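PDB 5CXX: ferulic acid esterase, AmCE1/Fae1A from Anaeromyces mucronatus, which hydrolyses feruloyl esters, releasing ferulic acid, as a CE1-family esterase of the alpha/beta-hydrolase fold. Local coordinates for the 3-(4-hydroxy-3-methoxyphenyl)-2-propenoic acid site. Numbering follows the deposited sequence.

The 3-(4-hydroxy-3-methoxyphenyl)-2-propenoic acid site. Residues 64-65, 114, 119, 156-157, 160, 182-183, 190, 192-193, 196, 224, 253. With FER (3-(4-hydroxy-3-methoxyphenyl)-2-propenoic acid), chain B.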
# COMPACT_ATOMS: atom_id res chain seq x y z
N GLY A 64 1.62 2.02 8.41
CA GLY A 64 3.00 1.89 8.83
C GLY A 64 3.19 1.26 10.20
O GLY A 64 2.26 0.70 10.84
N LEU A 65 4.43 1.32 10.66
CA LEU A 65 4.79 0.69 11.91
C LEU A 65 3.98 1.33 13.04
O LEU A 65 3.74 2.54 13.05
CB LEU A 65 6.32 0.90 12.20
CG LEU A 65 7.06 -0.15 12.98
CD1 LEU A 65 7.08 -1.47 12.20
CD2 LEU A 65 8.45 0.40 13.33
N PHE A 114 10.95 -0.33 17.44
CA PHE A 114 11.92 -0.56 16.36
C PHE A 114 12.81 -1.76 16.73
O PHE A 114 13.96 -1.60 17.21
CB PHE A 114 12.75 0.71 16.16
CG PHE A 114 11.91 1.89 15.69
CD1 PHE A 114 11.51 2.01 14.37
CD2 PHE A 114 11.57 2.91 16.61
CE1 PHE A 114 10.75 3.11 13.93
CE2 PHE A 114 10.81 4.02 16.18
CZ PHE A 114 10.42 4.12 14.86
N TYR A 119 9.11 -6.38 13.63
CA TYR A 119 8.98 -6.38 12.18
C TYR A 119 8.48 -7.68 11.59
O TYR A 119 7.83 -7.64 10.53
CB TYR A 119 10.36 -6.06 11.57
CG TYR A 119 11.04 -4.81 12.08
CD1 TYR A 119 10.34 -3.70 12.59
CD2 TYR A 119 12.44 -4.70 11.98
CE1 TYR A 119 11.00 -2.58 13.05
CE2 TYR A 119 13.08 -3.54 12.41
CZ TYR A 119 12.37 -2.51 12.93
OH TYR A 119 13.04 -1.40 13.40
N SER A 156 5.36 3.65 4.53
CA SER A 156 6.49 3.37 5.44
C SER A 156 6.60 1.87 5.64
O SER A 156 6.91 1.17 4.65
CB SER A 156 6.36 4.14 6.74
OG SER A 156 7.65 4.22 7.31
N MET A 157 6.44 1.32 6.85
CA MET A 157 6.55 -0.12 6.91
C MET A 157 5.55 -0.82 5.97
O MET A 157 5.82 -1.90 5.45
CB MET A 157 6.29 -0.61 8.39
CG MET A 157 6.72 -2.08 8.57
SD MET A 157 8.56 -2.21 8.59
CE MET A 157 8.75 -3.96 8.98
N ARG A 160 7.15 -0.85 2.55
CA ARG A 160 8.09 -1.95 2.49
C ARG A 160 7.36 -3.27 2.25
O ARG A 160 7.75 -4.08 1.38
CB ARG A 160 8.92 -1.98 3.80
CG ARG A 160 9.30 -3.41 4.18
CD ARG A 160 10.34 -3.42 5.36
NE ARG A 160 10.28 -4.72 5.99
CZ ARG A 160 11.23 -5.13 6.85
NH1 ARG A 160 12.28 -4.35 7.14
NH2 ARG A 160 11.09 -6.32 7.44
N ALA A 182 10.03 1.73 4.25
CA ALA A 182 10.99 1.54 5.33
C ALA A 182 12.22 0.72 4.89
O ALA A 182 12.12 -0.09 3.94
CB ALA A 182 10.23 0.81 6.51
N PRO A 183 13.32 0.83 5.64
CA PRO A 183 14.49 -0.02 5.37
C PRO A 183 14.21 -1.48 5.60
O PRO A 183 13.29 -1.86 6.35
CB PRO A 183 15.54 0.45 6.39
CG PRO A 183 14.70 1.15 7.52
CD PRO A 183 13.53 1.75 6.79
N ASP A 190 20.56 1.24 9.84
CA ASP A 190 20.09 2.60 10.17
C ASP A 190 20.16 2.88 11.65
O ASP A 190 20.58 2.04 12.45
CB ASP A 190 18.67 2.86 9.64
CG ASP A 190 17.56 2.25 10.52
OD1 ASP A 190 17.82 1.39 11.37
OD2 ASP A 190 16.42 2.65 10.27
N PHE A 192 17.66 3.63 13.75
CA PHE A 192 16.52 3.16 14.56
C PHE A 192 16.72 1.75 15.06
O PHE A 192 16.40 1.46 16.24
CB PHE A 192 15.25 3.24 13.69
CG PHE A 192 14.79 4.64 13.44
CD1 PHE A 192 15.26 5.34 12.34
CD2 PHE A 192 13.90 5.24 14.30
CE1 PHE A 192 14.88 6.65 12.12
CE2 PHE A 192 13.51 6.55 14.08
CZ PHE A 192 14.02 7.27 12.97
N SER A 193 17.17 0.82 14.19
CA SER A 193 17.40 -0.52 14.73
C SER A 193 18.67 -1.21 14.22
O SER A 193 18.84 -2.42 14.41
CB SER A 193 16.20 -1.45 14.49
OG SER A 193 15.91 -1.52 13.12
N HIS A 196 19.88 -4.40 9.37
CA HIS A 196 18.72 -5.07 8.81
C HIS A 196 19.24 -6.17 7.90
O HIS A 196 19.92 -5.84 6.93
CB HIS A 196 17.88 -4.10 8.00
CG HIS A 196 17.26 -3.01 8.82
ND1 HIS A 196 18.00 -2.06 9.49
CD2 HIS A 196 15.96 -2.74 9.07
CE1 HIS A 196 17.17 -1.23 10.12
NE2 HIS A 196 15.93 -1.62 9.88
N VAL A 224 12.50 9.60 9.06
CA VAL A 224 12.25 8.26 9.60
C VAL A 224 12.84 7.19 8.66
O VAL A 224 13.51 6.27 9.18
CB VAL A 224 10.76 8.01 9.77
CG1 VAL A 224 10.41 6.54 10.21
CG2 VAL A 224 10.22 9.01 10.81
N HIS A 253 8.17 12.58 6.83
CA HIS A 253 7.37 11.36 7.00
C HIS A 253 5.92 11.81 7.31
O HIS A 253 5.50 11.87 8.48
CB HIS A 253 7.96 10.49 8.13
CG HIS A 253 7.88 8.99 7.89
ND1 HIS A 253 8.34 8.37 6.74
CD2 HIS A 253 7.37 8.01 8.67
CE1 HIS A 253 8.14 7.08 6.83
NE2 HIS A 253 7.55 6.83 8.00
C4 FER B . 13.36 1.22 10.70
C5 FER B . 12.93 2.57 10.76
C6 FER B . 11.63 2.88 10.50
C3 FER B . 12.44 0.23 10.28
C2 FER B . 11.12 0.52 10.04
C1 FER B . 10.71 1.83 10.12
C10 FER B . 12.10 -1.93 9.60
C7 FER B . 9.27 2.13 9.87
C8 FER B . 8.66 3.27 10.23
C9 FER B . 7.17 3.43 9.91
O1 FER B . 6.50 2.52 9.34
O2 FER B . 6.60 4.50 10.26
O4 FER B . 14.63 0.79 10.94
O3 FER B . 12.98 -1.02 10.23
O HOH W 1 3.89 4.55 10.83
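Ferulic acid, the product of the reaction, lies almost wholly buried in the active-site pocket. Its carboxyl group points at the catalytic serine and its phenol at a polar far end. Ser156 is the nucleophile of the G-X-S-X-G elbow. Ser156 OG is anti to the backbone N and stands 2.8 Å from FER C9, the carboxyl carbon, close to both carboxyl oxygens. A hydrogen bond of 2.7 Å joins Ser156 OG and His253 NE2, the nucleophile–histidine pair of the family. Val224 CB covers one face of that imidazole. FER O1 sits in the oxyanion hole. FER O1 accepts a nearly straight bond from Leu65 N (2.7 Å, 172° at H) and another from Met157 N at 2.8 Å. Met157 opens helix 157-168, so the helix start would probably help stabilise negative charge on O1. Water 1 joins FER O2 to Leu65 O.

Tyr119 reaches in with CG anti to its carbonyl carbon (chi1 -53°). CB leads to the ring, which lies under the methoxy group. CG, CD1, CD2 and CE1 each meet the methoxy carbon. FER C10 stands over the Tyr119 ring centre, 3.4 Å from the centroid. CE2 and CZ meet both C10 and the ether oxygen O3. At the tip, Tyr119 OH lies 3.2 Å from FER O3, a possible hydrogen bond from hydroxyl to ether. Tyr119 OH also shares a hydrogen bond of 2.9 Å with Ser193 OG, which lies in the ring plane. An alanine here would remove the ring face and the hydroxyl, and would probably leave the methoxy group and Ser193 less firmly held.

His196 NE2 lies between the two oxygens of the guaiacyl ring. It donates to O3 in its ring plane and also bonds O4. The phenol FER O4 donates to the syn lone pair of Asp190 OD2 at 2.7 Å. Pro183 CD packs over the aromatic face. The Phe114 ring meets the FER ring edge-to-face, with planes at 61°.

In the fold, the nucleophile sits in the tight turn between strand 150-155 and helix 157-168. Helix 116-123 and the short strands 188-190 and 194-196 enclose the phenolic end.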